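Local atomic coordinates of thiaminase-I (Naegleria gruberi, PDB entry 4HCW), a protein that is an enzyme of the thiaminase I family, built on a two-lobed alpha/beta fold related to that of periplasmic binding proteins. Residues Phe51-Asp56 / Phe66-Ile71; Phe72-Val77 / Ala105-Ser110; Tyr112-Tyr117 / Leu265-Asn270; Pro258-Asp263 / Val333-Cys338. All coordinates share one frame; numbering follows the deposited sequence.

All four contacts reach one mixed beta-sheet, and interaction 4 joins it to the small parallel sheet of strands 176-179 and 335-338. Strand 65-69 of interaction 1 pairs with strand 260-267, which serves interactions 3 and 4. The centres of interactions 1 and 3 are about 11 Å apart, and Phe66 N and Ala266 O join them at 2.8 Å, a probable hydrogen bond. Interaction 2 sets helix 73-77 against strand 106-107, which pairs with strand 110-125; its centre is about 10 Å from that of interaction 3. Interactions 3 and 4 lie farthest apart, about 17 Å between centres, yet Asp263 on their shared strand 260-267 bonds to the backbones of Gln116 and Tyr117.

Interaction 1 of 4, residues Phe51-Asp56 / Phe66-Ile71; sequences FDCYSD and FSTDSI
A type I beta turn from Asp52 to Ser55, following strand 44-50, sets Cys53 and Tyr54 against the end of strand 65-69, while Phe51 just before it packs farther back along the same strand. Strand 8-13 lies between these two parallel strands in the sheet. The turn is braced from within by an Asx turn, in which Asp52 OD1 accepts from Tyr54 N.

At the back, Phe66 CB lies over one face of the Phe51 ring, offset toward the rim and 3.9 Å from Phe51 CD2. Ser67 O meets the edge of that ring in its plane, 3.4 Å from Phe51 CD2, where the ring hydrogens are slightly positive. Cys53 SG stands between its backbone N and carbonyl carbon, the crowded position (chi1 66°), and accepts a hydrogen bond from Asp69 N at 3.4 Å with an N-H...S angle of 162°. Cys53 CB also rests 3.4 Å from Thr68 OG1. Tyr54 reaches farther: Tyr54 OH donates to Asp69 OD2 at 2.5 Å, meeting the OD2 lone pair that points away from OD1; ring and carboxylate planes are 85° apart. Cys53 SG sits over the centre of the Tyr54 ring, and Phe159 and Tyr16 approach that ring edge-to-face.

The Asp69 carboxylate is thus divided between two tasks. OD2 receives the phenol, while Asp69 OD1 accepts from Ile71 N at 3.0 Å in an Asx turn. Together they fix the carboxylate's rotation. The sulfur takes up Asp69 N and the phenol Asp69 OD2, so these polar atoms of the buried strand end have partners.

Interaction 2 of 4, residues Phe72-Val77 / Ala105-Ser110; sequences FLPYLV and ASVNGS
Leu73 and Val107 meet without any aromatic face; the flat group here is the Ala105 peptide, and Leu73 CD2 comes over one face of it, 3.6 Å from Ala105 O. Tyr112 N takes that oxygen, so the methyl contact is packing alone. The Pro74 ring, puckered, lies farther off, its CG 4.5 Å from Val107 CG2.

Val107 carries the contact, pointing from a short, weakly bonded strand toward helix 73-77. Its CG2 is shared by two residues one helical turn apart, lying 3.8 Å from Leu73 CG and 3.7 Å from Val77 CG2. Leu73 crosses Val107 at a slant, with CG anti to its backbone N (chi1 -172°). Val77 and Val107 lie alongside one another pointing opposite ways, Val77 CG1 reaching Val107 CG1 at 3.9 Å. Branching at CB suits both valines, since each offers two methyls close to its backbone.

Proline fits the first turn of a helix, where its lack of an N-H costs no bond. Tyr112 of strand 110-125 touches both valines, and Arg337 packs against Val107 as well as Pro74. With no hydrogen bond between the two segments, their attachment is hydrophobic, depending on shape rather than direction.

Interaction 3 of 4, residues Tyr112-Tyr117 / Leu265-Asn270; sequences YGFPQY and LALNSN
Leu265 O accepts a hydrogen bond from Phe114 N at 2.6 Å, the donor lying in the carbonyl plane. The return bond runs from Leu265 N to Phe114 O, also at 2.6 Å, and the two make Phe114 and Leu265 an antiparallel hydrogen-bonded pair, with their side chains on the same face of the sheet. The N-to-C directions of strands 114-117 and 265-267 differ by 142°, well short of exact opposition.

Gly113 comes just before this pair. Having no side chain, it can hold a phi of 169°, a region closed to most residues, and its CA lies 3.2 Å from Leu265 O. Ala266, small enough to pass close to a backbone, brings its CB to 3.3 Å from Tyr112 O.

The larger side chains pack around the pair. The Phe114 ring takes Leu267 CD2 at its edge, in plane, 3.6 Å from CE1. Gln116 extends its chain, with CG anti to the backbone N (chi1 177°), and crosses the isobutyl group of Leu265, its OE1 3.3 Å from Leu265 CG. That amide oxygen is satisfied by Ser67 OG of the adjoining strand 65-69, so a polar tip can lie among buried carbons.

One step on, Gln116 and Tyr117 both face Asp263 in a classic beta bulge. Helix 275-288 packs on the sheet face that carries Phe114 and Leu265, with Ile283 touching both Phe114 and Leu267 and Leu287 touching Gln116. Helix 87-94 adds Val90 and Thr94 against Phe114, while Pro115 turns instead to Val101 and Ala105 of helix 99-105.

Interaction 4 of 4, residues Pro258-Asp263 / Val333-Cys338; sequences PYVYTD and VRVLRC
Tyr259 lays its ring over the first carbon of the Arg334 side chain, with Arg334 CB 3.5 Å from the centroid of the Tyr259 ring and only 12° off the normal, a CH-pi contact. The first torsion (chi1 -83°) puts Tyr259 CG anti to the carbonyl carbon, beside the backbone N; chi2 then turns the ring flat over Arg334 CB. Beyond CB, Arg334 bends at chi2 (-64°), and its far end leaves the other segment. The guanidinium plane is well inclined to the ring rather than stacked on it. NH2 instead donates to Ser172 O and NH1 to Ser331 O, with a weak bond from NH1 to Val333 O. At the edge of the Tyr259 ring, in plane, lies Leu336 N, 3.8 Å from CD2, and Leu336 CB is 4.0 Å from Tyr259 CE2.

A backbone bridge holds the two side chains in this register. Arg334 N donates to Pro258 O at 2.7 Å and Val260 N to Arg334 O at 3.0 Å, both nearly along the C=O axis. Pro258, with no N-H to offer, takes part through its carbonyl.

The valines pack beside this bridge. The side chains of Val333 and Val260 cross at about a right angle, Val333 CG1 lying 3.6 Å from Val260 CG2, and Val335 CG2 meets the same methyl at 3.9 Å. Beta-branched residues suit these extended backbones and bring their methyls together close to the main chain.

The contact thus divides the long arginine: its aliphatic root serves as a nonpolar platform for tyrosine, while backbone carbonyls would offset the charge at its buried tip.

Interaction 1 of 4, residues Phe51-Asp56 / Phe66-Ile71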
loop_
_atom_site.group_PDB
_atom_site.type_symbol
_atom_site.label_atom_id
_atom_site.label_comp_id
_atom_site.label_asym_id
_atom_site.label_seq_id
_atom_site.Cartn_x
_atom_site.Cartn_y
_atom_site.Cartn_z
ATOM N N PHE A 51 14.194 -1.184 -5.398
ATOM C CA PHE A 51 14.479 -1.675 -4.055
ATOM C C PHE A 51 13.330 -2.524 -3.522
ATOM O O PHE A 51 12.284 -2.000 -3.140
ATOM C CB PHE A 51 14.752 -0.507 -3.106
ATOM C CG PHE A 51 14.952 -0.917 -1.675
ATOM C CD1 PHE A 51 16.129 -1.528 -1.273
ATOM C CD2 PHE A 51 13.969 -0.680 -0.728
ATOM C CE1 PHE A 51 16.317 -1.902 0.046
ATOM C CE2 PHE A 51 14.151 -1.052 0.591
ATOM C CZ PHE A 51 15.326 -1.663 0.978
ATOM N N ASP A 52 13.534 -3.837 -3.501
ATOM C CA ASP A 52 12.518 -4.764 -3.019
ATOM C C ASP A 52 12.518 -4.820 -1.497
ATOM O O ASP A 52 13.309 -5.546 -0.895
ATOM C CB ASP A 52 12.763 -6.162 -3.590
ATOM C CG ASP A 52 11.556 -7.071 -3.446
ATOM O OD1 ASP A 52 10.619 -6.714 -2.700
ATOM O OD2 ASP A 52 11.545 -8.146 -4.081
ATOM N N CYS A 53 11.618 -4.062 -0.877
ATOM C CA CYS A 53 11.507 -4.040 0.577
ATOM C C CYS A 53 10.874 -5.326 1.101
ATOM O O CYS A 53 10.862 -5.576 2.305
ATOM C CB CYS A 53 10.695 -2.828 1.040
ATOM S SG CYS A 53 8.955 -2.863 0.552
ATOM N N TYR A 54 10.343 -6.136 0.191
ATOM C CA TYR A 54 9.743 -7.410 0.569
ATOM C C TYR A 54 10.757 -8.543 0.453
ATOM O O TYR A 54 10.395 -9.711 0.317
ATOM C CB TYR A 54 8.490 -7.691 -0.264
ATOM C CG TYR A 54 7.426 -6.629 -0.094
ATOM C CD1 TYR A 54 6.747 -6.487 1.109
ATOM C CD2 TYR A 54 7.110 -5.761 -1.131
ATOM C CE1 TYR A 54 5.779 -5.513 1.274
ATOM C CE2 TYR A 54 6.142 -4.785 -0.976
ATOM C CZ TYR A 54 5.481 -4.665 0.229
ATOM O OH TYR A 54 4.519 -3.695 0.388
ATOM N N SER A 55 12.031 -8.172 0.509
ATOM C CA SER A 55 13.130 -9.126 0.543
ATOM C C SER A 55 14.036 -8.792 1.722
ATOM O O SER A 55 14.571 -7.687 1.802
ATOM C CB SER A 55 13.926 -9.067 -0.760
ATOM O OG SER A 55 15.096 -9.861 -0.678
ATOM N N ASP A 56 14.199 -9.743 2.637
ATOM C CA ASP A 56 15.013 -9.523 3.830
ATOM C C ASP A 56 16.470 -9.218 3.494
ATOM O O ASP A 56 17.146 -8.500 4.231
ATOM C CB ASP A 56 14.934 -10.728 4.772
ATOM C CG ASP A 56 13.604 -10.821 5.488
ATOM O OD1 ASP A 56 12.924 -9.782 5.613
ATOM O OD2 ASP A 56 13.242 -11.931 5.931
ATOM N N PHE A 66 15.978 5.148 -0.045
ATOM C CA PHE A 66 15.162 4.019 -0.473
ATOM C C PHE A 66 13.686 4.214 -0.140
ATOM O O PHE A 66 13.338 4.937 0.793
ATOM C CB PHE A 66 15.671 2.730 0.178
ATOM C CG PHE A 66 15.795 2.817 1.673
ATOM C CD1 PHE A 66 14.717 2.519 2.491
ATOM C CD2 PHE A 66 16.989 3.201 2.262
ATOM C CE1 PHE A 66 14.827 2.603 3.864
ATOM C CE2 PHE A 66 17.105 3.286 3.636
ATOM C CZ PHE A 66 16.022 2.985 4.438
ATOM N N SER A 67 12.824 3.559 -0.912
ATOM C CA SER A 67 11.395 3.558 -0.634
ATOM C C SER A 67 10.981 2.198 -0.088
ATOM O O SER A 67 11.164 1.174 -0.746
ATOM C CB SER A 67 10.597 3.884 -1.898
ATOM O OG SER A 67 9.207 3.925 -1.624
ATOM N N THR A 68 10.431 2.191 1.121
ATOM C CA THR A 68 10.028 0.945 1.762
ATOM C C THR A 68 8.606 1.015 2.298
ATOM O O THR A 68 8.101 2.092 2.615
ATOM C CB THR A 68 10.967 0.582 2.925
ATOM O OG1 THR A 68 10.449 -0.561 3.618
ATOM C CG2 THR A 68 11.083 1.745 3.900
ATOM N N ASP A 69 7.962 -0.144 2.392
ATOM C CA ASP A 69 6.654 -0.236 3.019
ATOM C C ASP A 69 6.821 0.072 4.500
ATOM O O ASP A 69 7.785 -0.366 5.127
ATOM C CB ASP A 69 6.071 -1.639 2.826
ATOM C CG ASP A 69 4.589 -1.712 3.155
ATOM O OD1 ASP A 69 4.123 -0.964 4.042
ATOM O OD2 ASP A 69 3.884 -2.527 2.523
ATOM N N SER A 70 5.882 0.829 5.058
ATOM C CA SER A 70 5.952 1.211 6.464
ATOM C C SER A 70 5.667 0.030 7.391
ATOM O O SER A 70 5.816 0.137 8.608
ATOM C CB SER A 70 4.990 2.365 6.756
ATOM O OG SER A 70 3.667 2.035 6.375
ATOM N N ILE A 71 5.266 -1.096 6.807
ATOM C CA ILE A 71 4.989 -2.304 7.578
ATOM C C ILE A 71 6.273 -2.873 8.182
ATOM O O ILE A 71 6.234 -3.610 9.166
ATOM C CB ILE A 71 4.284 -3.381 6.714
ATOM C CG1 ILE A 71 3.624 -4.442 7.599
ATOM C CG2 ILE A 71 5.257 -4.012 5.725
ATOM C CD1 ILE A 71 2.853 -5.485 6.824
#

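Interaction 2 of 4, residues Phe72-Val77 / Ala105-Ser110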
loop_
_atom_site.group_PDB
_atom_site.type_symbol
_atom_site.label_atom_id
_atom_site.label_comp_id
_atom_site.label_asym_id
_atom_site.label_seq_id
_atom_site.Cartn_x
_atom_site.Cartn_y
_atom_site.Cartn_z
ATOM N N PHE A 72 7.409 -2.515 7.593
ATOM C CA PHE A 72 8.702 -2.984 8.078
ATOM C C PHE A 72 9.543 -1.824 8.592
ATOM O O PHE A 72 10.732 -1.983 8.861
ATOM C CB PHE A 72 9.456 -3.717 6.968
ATOM C CG PHE A 72 8.774 -4.967 6.495
ATOM C CD1 PHE A 72 8.059 -5.759 7.380
ATOM C CD2 PHE A 72 8.842 -5.348 5.167
ATOM C CE1 PHE A 72 7.429 -6.909 6.947
ATOM C CE2 PHE A 72 8.213 -6.496 4.728
ATOM C CZ PHE A 72 7.507 -7.278 5.619
ATOM N N LEU A 73 8.918 -0.659 8.730
ATOM C CA LEU A 73 9.631 0.543 9.157
ATOM C C LEU A 73 10.230 0.468 10.572
ATOM O O LEU A 73 11.417 0.746 10.739
ATOM C CB LEU A 73 8.762 1.798 8.983
ATOM C CG LEU A 73 9.471 3.134 9.210
ATOM C CD1 LEU A 73 10.639 3.290 8.246
ATOM C CD2 LEU A 73 8.496 4.293 9.070
ATOM N N PRO A 74 9.427 0.093 11.591
ATOM C CA PRO A 74 10.018 0.027 12.935
ATOM C C PRO A 74 11.138 -1.006 13.041
ATOM O O PRO A 74 12.124 -0.767 13.739
ATOM C CB PRO A 74 8.837 -0.385 13.819
ATOM C CG PRO A 74 7.631 0.043 13.063
ATOM C CD PRO A 74 7.980 -0.189 11.628
ATOM N N TYR A 75 10.984 -2.138 12.359
ATOM C CA TYR A 75 12.036 -3.149 12.319
ATOM C C TYR A 75 13.264 -2.610 11.597
ATOM O O TYR A 75 14.398 -2.953 11.934
ATOM C CB TYR A 75 11.539 -4.425 11.632
ATOM C CG TYR A 75 12.650 -5.343 11.166
ATOM C CD1 TYR A 75 13.334 -6.153 12.065
ATOM C CD2 TYR A 75 13.014 -5.400 9.825
ATOM C CE1 TYR A 75 14.350 -6.992 11.641
ATOM C CE2 TYR A 75 14.027 -6.236 9.393
ATOM C CZ TYR A 75 14.692 -7.029 10.304
ATOM O OH TYR A 75 15.702 -7.862 9.873
ATOM N N LEU A 76 13.030 -1.761 10.603
ATOM C CA LEU A 76 14.114 -1.162 9.838
ATOM C C LEU A 76 14.791 -0.067 10.657
ATOM O O LEU A 76 15.977 0.212 10.481
ATOM C CB LEU A 76 13.580 -0.598 8.520
ATOM C CG LEU A 76 14.565 -0.461 7.359
ATOM C CD1 LEU A 76 15.283 -1.776 7.107
ATOM C CD2 LEU A 76 13.832 -0.002 6.110
ATOM N N VAL A 77 14.029 0.545 11.558
ATOM C CA VAL A 77 14.555 1.575 12.447
ATOM C C VAL A 77 15.470 0.975 13.511
ATOM O O VAL A 77 16.542 1.510 13.798
ATOM C CB VAL A 77 13.416 2.370 13.128
ATOM C CG1 VAL A 77 13.941 3.162 14.317
ATOM C CG2 VAL A 77 12.738 3.292 12.126
ATOM N N ALA A 105 4.701 6.916 9.267
ATOM C CA ALA A 105 6.083 7.265 8.957
ATOM C C ALA A 105 6.879 7.585 10.218
ATOM O O ALA A 105 8.109 7.645 10.186
ATOM C CB ALA A 105 6.128 8.435 7.987
ATOM N N SER A 106 6.175 7.791 11.326
ATOM C CA SER A 106 6.824 8.136 12.587
ATOM C C SER A 106 7.074 6.903 13.449
ATOM O O SER A 106 6.181 6.080 13.648
ATOM C CB SER A 106 5.989 9.158 13.363
ATOM O OG SER A 106 4.738 8.613 13.742
ATOM N N VAL A 107 8.298 6.783 13.955
ATOM C CA VAL A 107 8.661 5.677 14.832
ATOM C C VAL A 107 9.166 6.203 16.173
ATOM O O VAL A 107 10.203 6.866 16.235
ATOM C CB VAL A 107 9.740 4.779 14.198
ATOM C CG1 VAL A 107 10.143 3.673 15.161
ATOM C CG2 VAL A 107 9.240 4.195 12.885
ATOM N N ASN A 108 8.422 5.903 17.236
ATOM C CA ASN A 108 8.751 6.360 18.584
ATOM C C ASN A 108 8.866 7.880 18.685
ATOM O O ASN A 108 9.837 8.403 19.231
ATOM C CB ASN A 108 10.033 5.693 19.095
ATOM C CG ASN A 108 9.917 4.183 19.162
ATOM O OD1 ASN A 108 8.841 3.641 19.420
ATOM N ND2 ASN A 108 11.028 3.493 18.929
ATOM N N GLY A 109 7.870 8.580 18.152
ATOM C CA GLY A 109 7.841 10.030 18.205
ATOM C C GLY A 109 8.540 10.691 17.033
ATOM O O GLY A 109 7.981 11.574 16.383
ATOM N N SER A 110 9.768 10.260 16.763
ATOM C CA SER A 110 10.566 10.839 15.686
ATOM C C SER A 110 10.050 10.424 14.311
ATOM O O SER A 110 9.358 9.416 14.174
ATOM C CB SER A 110 12.035 10.438 15.835
ATOM O OG SER A 110 12.551 10.847 17.088
#

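Interaction 3 of 4, residues Tyr112-Tyr117 / Leu265-Asn270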
loop_
_atom_site.group_PDB
_atom_site.type_symbol
_atom_site.label_atom_id
_atom_site.label_comp_id
_atom_site.label_asym_id
_atom_site.label_seq_id
_atom_site.Cartn_x
_atom_site.Cartn_y
_atom_site.Cartn_z
ATOM N N TYR A 112 10.914 9.240 10.395
ATOM C CA TYR A 112 11.979 8.488 9.737
ATOM C C TYR A 112 11.833 8.375 8.221
ATOM O O TYR A 112 12.445 7.505 7.603
ATOM C CB TYR A 112 12.109 7.094 10.355
ATOM C CG TYR A 112 12.748 7.092 11.725
ATOM C CD1 TYR A 112 11.989 7.320 12.866
ATOM C CD2 TYR A 112 14.109 6.862 11.876
ATOM C CE1 TYR A 112 12.571 7.320 14.120
ATOM C CE2 TYR A 112 14.699 6.860 13.127
ATOM C CZ TYR A 112 13.925 7.090 14.244
ATOM O OH TYR A 112 14.508 7.090 15.492
ATOM N N GLY A 113 11.034 9.250 7.617
ATOM C CA GLY A 113 10.909 9.246 6.172
ATOM C C GLY A 113 9.791 10.083 5.581
ATOM O O GLY A 113 8.886 10.533 6.285
ATOM N N PHE A 114 9.863 10.286 4.269
ATOM C CA PHE A 114 8.854 11.037 3.535
ATOM C C PHE A 114 7.862 10.078 2.891
ATOM O O PHE A 114 8.241 9.268 2.046
ATOM C CB PHE A 114 9.503 11.888 2.441
ATOM C CG PHE A 114 10.688 12.686 2.907
ATOM C CD1 PHE A 114 11.964 12.153 2.848
ATOM C CD2 PHE A 114 10.526 13.973 3.391
ATOM C CE1 PHE A 114 13.056 12.884 3.269
ATOM C CE2 PHE A 114 11.616 14.711 3.814
ATOM C CZ PHE A 114 12.883 14.164 3.754
ATOM N N PRO A 115 6.586 10.165 3.293
ATOM C CA PRO A 115 5.526 9.329 2.722
ATOM C C PRO A 115 5.393 9.540 1.216
ATOM O O PRO A 115 5.292 10.680 0.764
ATOM C CB PRO A 115 4.269 9.829 3.437
ATOM C CG PRO A 115 4.768 10.396 4.719
ATOM C CD PRO A 115 6.087 11.020 4.383
ATOM N N GLN A 116 5.395 8.451 0.453
ATOM C CA GLN A 116 5.333 8.535 -1.002
ATOM C C GLN A 116 4.014 8.015 -1.561
ATOM O O GLN A 116 3.283 8.745 -2.231
ATOM C CB GLN A 116 6.499 7.774 -1.637
ATOM C CG GLN A 116 6.461 7.753 -3.156
ATOM C CD GLN A 116 7.680 7.091 -3.766
ATOM O OE1 GLN A 116 8.444 6.414 -3.078
ATOM N NE2 GLN A 116 7.870 7.285 -5.065
ATOM N N TYR A 117 3.717 6.750 -1.288
ATOM C CA TYR A 117 2.522 6.113 -1.828
ATOM C C TYR A 117 1.525 5.747 -0.734
ATOM O O TYR A 117 1.906 5.467 0.403
ATOM C CB TYR A 117 2.898 4.862 -2.623
ATOM C CG TYR A 117 3.755 5.139 -3.837
ATOM C CD1 TYR A 117 3.503 6.231 -4.655
ATOM C CD2 TYR A 117 4.820 4.309 -4.162
ATOM C CE1 TYR A 117 4.284 6.488 -5.767
ATOM C CE2 TYR A 117 5.608 4.558 -5.270
ATOM C CZ TYR A 117 5.336 5.648 -6.070
ATOM O OH TYR A 117 6.118 5.899 -7.174
ATOM N N LEU A 265 9.601 7.062 1.557
ATOM C CA LEU A 265 10.959 7.380 1.130
ATOM C C LEU A 265 11.809 7.766 2.334
ATOM O O LEU A 265 11.488 8.711 3.053
ATOM C CB LEU A 265 10.947 8.527 0.119
ATOM C CG LEU A 265 10.533 8.187 -1.313
ATOM C CD1 LEU A 265 10.205 9.452 -2.087
ATOM C CD2 LEU A 265 11.637 7.408 -2.006
ATOM N N ALA A 266 12.894 7.032 2.550
ATOM C CA ALA A 266 13.786 7.306 3.670
ATOM C C ALA A 266 15.240 7.306 3.218
ATOM O O ALA A 266 15.579 6.719 2.191
ATOM C CB ALA A 266 13.574 6.289 4.779
ATOM N N LEU A 267 16.096 7.968 3.989
ATOM C CA LEU A 267 17.517 8.027 3.669
ATOM C C LEU A 267 18.349 7.234 4.669
ATOM O O LEU A 267 17.985 7.117 5.839
ATOM C CB LEU A 267 18.007 9.478 3.612
ATOM C CG LEU A 267 17.127 10.576 4.208
ATOM C CD1 LEU A 267 17.989 11.719 4.715
ATOM C CD2 LEU A 267 16.143 11.085 3.168
ATOM N N ASN A 268 19.466 6.690 4.197
ATOM C CA ASN A 268 20.371 5.938 5.052
ATOM C C ASN A 268 20.963 6.835 6.133
ATOM O O ASN A 268 21.202 8.021 5.906
ATOM C CB ASN A 268 21.481 5.295 4.219
ATOM C CG ASN A 268 22.150 4.136 4.932
ATOM O OD1 ASN A 268 22.377 4.180 6.141
ATOM N ND2 ASN A 268 22.473 3.087 4.182
ATOM N N SER A 269 21.190 6.265 7.311
ATOM C CA SER A 269 21.697 7.031 8.441
ATOM C C SER A 269 23.177 7.359 8.294
ATOM O O SER A 269 23.685 8.267 8.950
ATOM C CB SER A 269 21.455 6.278 9.748
ATOM O OG SER A 269 22.129 5.031 9.746
ATOM N N ASN A 270 23.869 6.621 7.432
ATOM C CA ASN A 270 25.300 6.832 7.240
ATOM C C ASN A 270 25.612 7.942 6.240
ATOM O O ASN A 270 26.761 8.116 5.837
ATOM C CB ASN A 270 26.002 5.529 6.840
ATOM C CG ASN A 270 25.748 5.141 5.395
ATOM O OD1 ASN A 270 24.749 5.538 4.796
ATOM N ND2 ASN A 270 26.659 4.359 4.827
#

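Interaction 4 of 4, residues Pro258-Asp263 / Val333-Cys338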
loop_
_atom_site.group_PDB
_atom_site.type_symbol
_atom_site.label_atom_id
_atom_site.label_comp_id
_atom_site.label_asym_id
_atom_site.label_seq_id
_atom_site.Cartn_x
_atom_site.Cartn_y
_atom_site.Cartn_z
ATOM N N PRO A 258 -10.651 0.307 9.231
ATOM C CA PRO A 258 -10.022 0.228 7.909
ATOM C C PRO A 258 -8.500 0.313 7.995
ATOM O O PRO A 258 -7.965 1.125 8.748
ATOM C CB PRO A 258 -10.580 1.456 7.189
ATOM C CG PRO A 258 -10.841 2.433 8.280
ATOM C CD PRO A 258 -11.276 1.620 9.468
ATOM N N TYR A 259 -7.815 -0.527 7.225
ATOM C CA TYR A 259 -6.357 -0.542 7.210
ATOM C C TYR A 259 -5.805 -0.081 5.865
ATOM O O TYR A 259 -6.338 -0.430 4.813
ATOM C CB TYR A 259 -5.831 -1.943 7.532
ATOM C CG TYR A 259 -5.756 -2.249 9.012
ATOM C CD1 TYR A 259 -6.903 -2.514 9.747
ATOM C CD2 TYR A 259 -4.534 -2.281 9.670
ATOM C CE1 TYR A 259 -6.837 -2.795 11.099
ATOM C CE2 TYR A 259 -4.457 -2.563 11.021
ATOM C CZ TYR A 259 -5.611 -2.819 11.730
ATOM O OH TYR A 259 -5.537 -3.098 13.076
ATOM N N VAL A 260 -4.737 0.710 5.908
ATOM C CA VAL A 260 -4.058 1.145 4.691
ATOM C C VAL A 260 -2.563 0.864 4.764
ATOM O O VAL A 260 -2.001 0.697 5.849
ATOM C CB VAL A 260 -4.259 2.652 4.416
ATOM C CG1 VAL A 260 -5.739 3.007 4.392
ATOM C CG2 VAL A 260 -3.512 3.487 5.447
ATOM N N TYR A 261 -1.923 0.811 3.601
ATOM C CA TYR A 261 -0.477 0.660 3.517
ATOM C C TYR A 261 0.132 1.960 3.004
ATOM O O TYR A 261 -0.455 2.634 2.158
ATOM C CB TYR A 261 -0.104 -0.485 2.575
ATOM C CG TYR A 261 -0.710 -1.824 2.936
ATOM C CD1 TYR A 261 -0.133 -2.631 3.907
ATOM C CD2 TYR A 261 -1.850 -2.287 2.291
ATOM C CE1 TYR A 261 -0.681 -3.858 4.234
ATOM C CE2 TYR A 261 -2.405 -3.512 2.612
ATOM C CZ TYR A 261 -1.817 -4.294 3.583
ATOM O OH TYR A 261 -2.365 -5.515 3.905
ATOM N N THR A 262 1.306 2.314 3.515
ATOM C CA THR A 262 2.007 3.504 3.045
ATOM C C THR A 262 3.458 3.200 2.699
ATOM O O THR A 262 4.198 2.646 3.512
ATOM C CB THR A 262 1.978 4.645 4.084
ATOM O OG1 THR A 262 2.665 4.232 5.271
ATOM C CG2 THR A 262 0.547 5.029 4.430
ATOM N N ASP A 263 3.859 3.561 1.484
ATOM C CA ASP A 263 5.252 3.448 1.075
ATOM C C ASP A 263 5.981 4.734 1.439
ATOM O O ASP A 263 5.499 5.832 1.159
ATOM C CB ASP A 263 5.353 3.175 -0.424
ATOM C CG ASP A 263 4.780 1.826 -0.808
ATOM O OD1 ASP A 263 4.955 0.865 -0.031
ATOM O OD2 ASP A 263 4.153 1.726 -1.884
ATOM N N VAL A 333 -8.673 5.154 10.408
ATOM C CA VAL A 333 -7.723 4.393 9.602
ATOM C C VAL A 333 -6.556 3.858 10.435
ATOM O O VAL A 333 -5.947 4.592 11.214
ATOM C CB VAL A 333 -7.188 5.231 8.422
ATOM C CG1 VAL A 333 -6.015 4.537 7.761
ATOM C CG2 VAL A 333 -8.294 5.484 7.410
ATOM N N ARG A 334 -6.258 2.573 10.264
ATOM C CA ARG A 334 -5.170 1.923 10.987
ATOM C C ARG A 334 -4.045 1.502 10.046
ATOM O O ARG A 334 -4.265 1.296 8.853
ATOM C CB ARG A 334 -5.693 0.700 11.744
ATOM C CG ARG A 334 -6.696 1.024 12.835
ATOM C CD ARG A 334 -6.053 1.855 13.929
ATOM N NE ARG A 334 -6.976 2.130 15.025
ATOM C CZ ARG A 334 -7.745 3.210 15.101
ATOM N NH1 ARG A 334 -7.704 4.124 14.140
ATOM N NH2 ARG A 334 -8.556 3.379 16.137
ATOM N N VAL A 335 -2.839 1.377 10.590
ATOM C CA VAL A 335 -1.684 0.940 9.810
ATOM C C VAL A 335 -0.920 -0.157 10.546
ATOM O O VAL A 335 -0.379 0.071 11.627
ATOM C CB VAL A 335 -0.719 2.106 9.515
ATOM C CG1 VAL A 335 0.530 1.597 8.811
ATOM C CG2 VAL A 335 -1.409 3.174 8.679
ATOM N N LEU A 336 -0.877 -1.345 9.954
ATOM C CA LEU A 336 -0.190 -2.478 10.564
ATOM C C LEU A 336 1.316 -2.406 10.323
ATOM O O LEU A 336 1.765 -2.308 9.181
ATOM C CB LEU A 336 -0.750 -3.793 10.021
ATOM C CG LEU A 336 -0.157 -5.081 10.596
ATOM C CD1 LEU A 336 -0.365 -5.147 12.101
ATOM C CD2 LEU A 336 -0.762 -6.297 9.914
ATOM N N ARG A 337 2.090 -2.449 11.403
ATOM C CA ARG A 337 3.546 -2.390 11.307
ATOM C C ARG A 337 4.211 -3.455 12.175
ATOM O O ARG A 337 3.606 -3.965 13.119
ATOM C CB ARG A 337 4.059 -1.000 11.695
ATOM C CG ARG A 337 3.467 0.135 10.877
ATOM C CD ARG A 337 4.204 1.441 11.125
ATOM N NE ARG A 337 4.220 1.806 12.538
ATOM C CZ ARG A 337 4.783 2.910 13.016
ATOM N NH1 ARG A 337 4.751 3.163 14.317
ATOM N NH2 ARG A 337 5.378 3.763 12.193
ATOM N N CYS A 338 5.460 -3.780 11.856
ATOM C CA CYS A 338 6.197 -4.815 12.576
ATOM C C CYS A 338 7.353 -4.223 13.376
ATOM O O CYS A 338 8.128 -3.418 12.861
ATOM C CB CYS A 338 6.724 -5.863 11.598
ATOM S SG CYS A 338 5.482 -6.481 10.442
#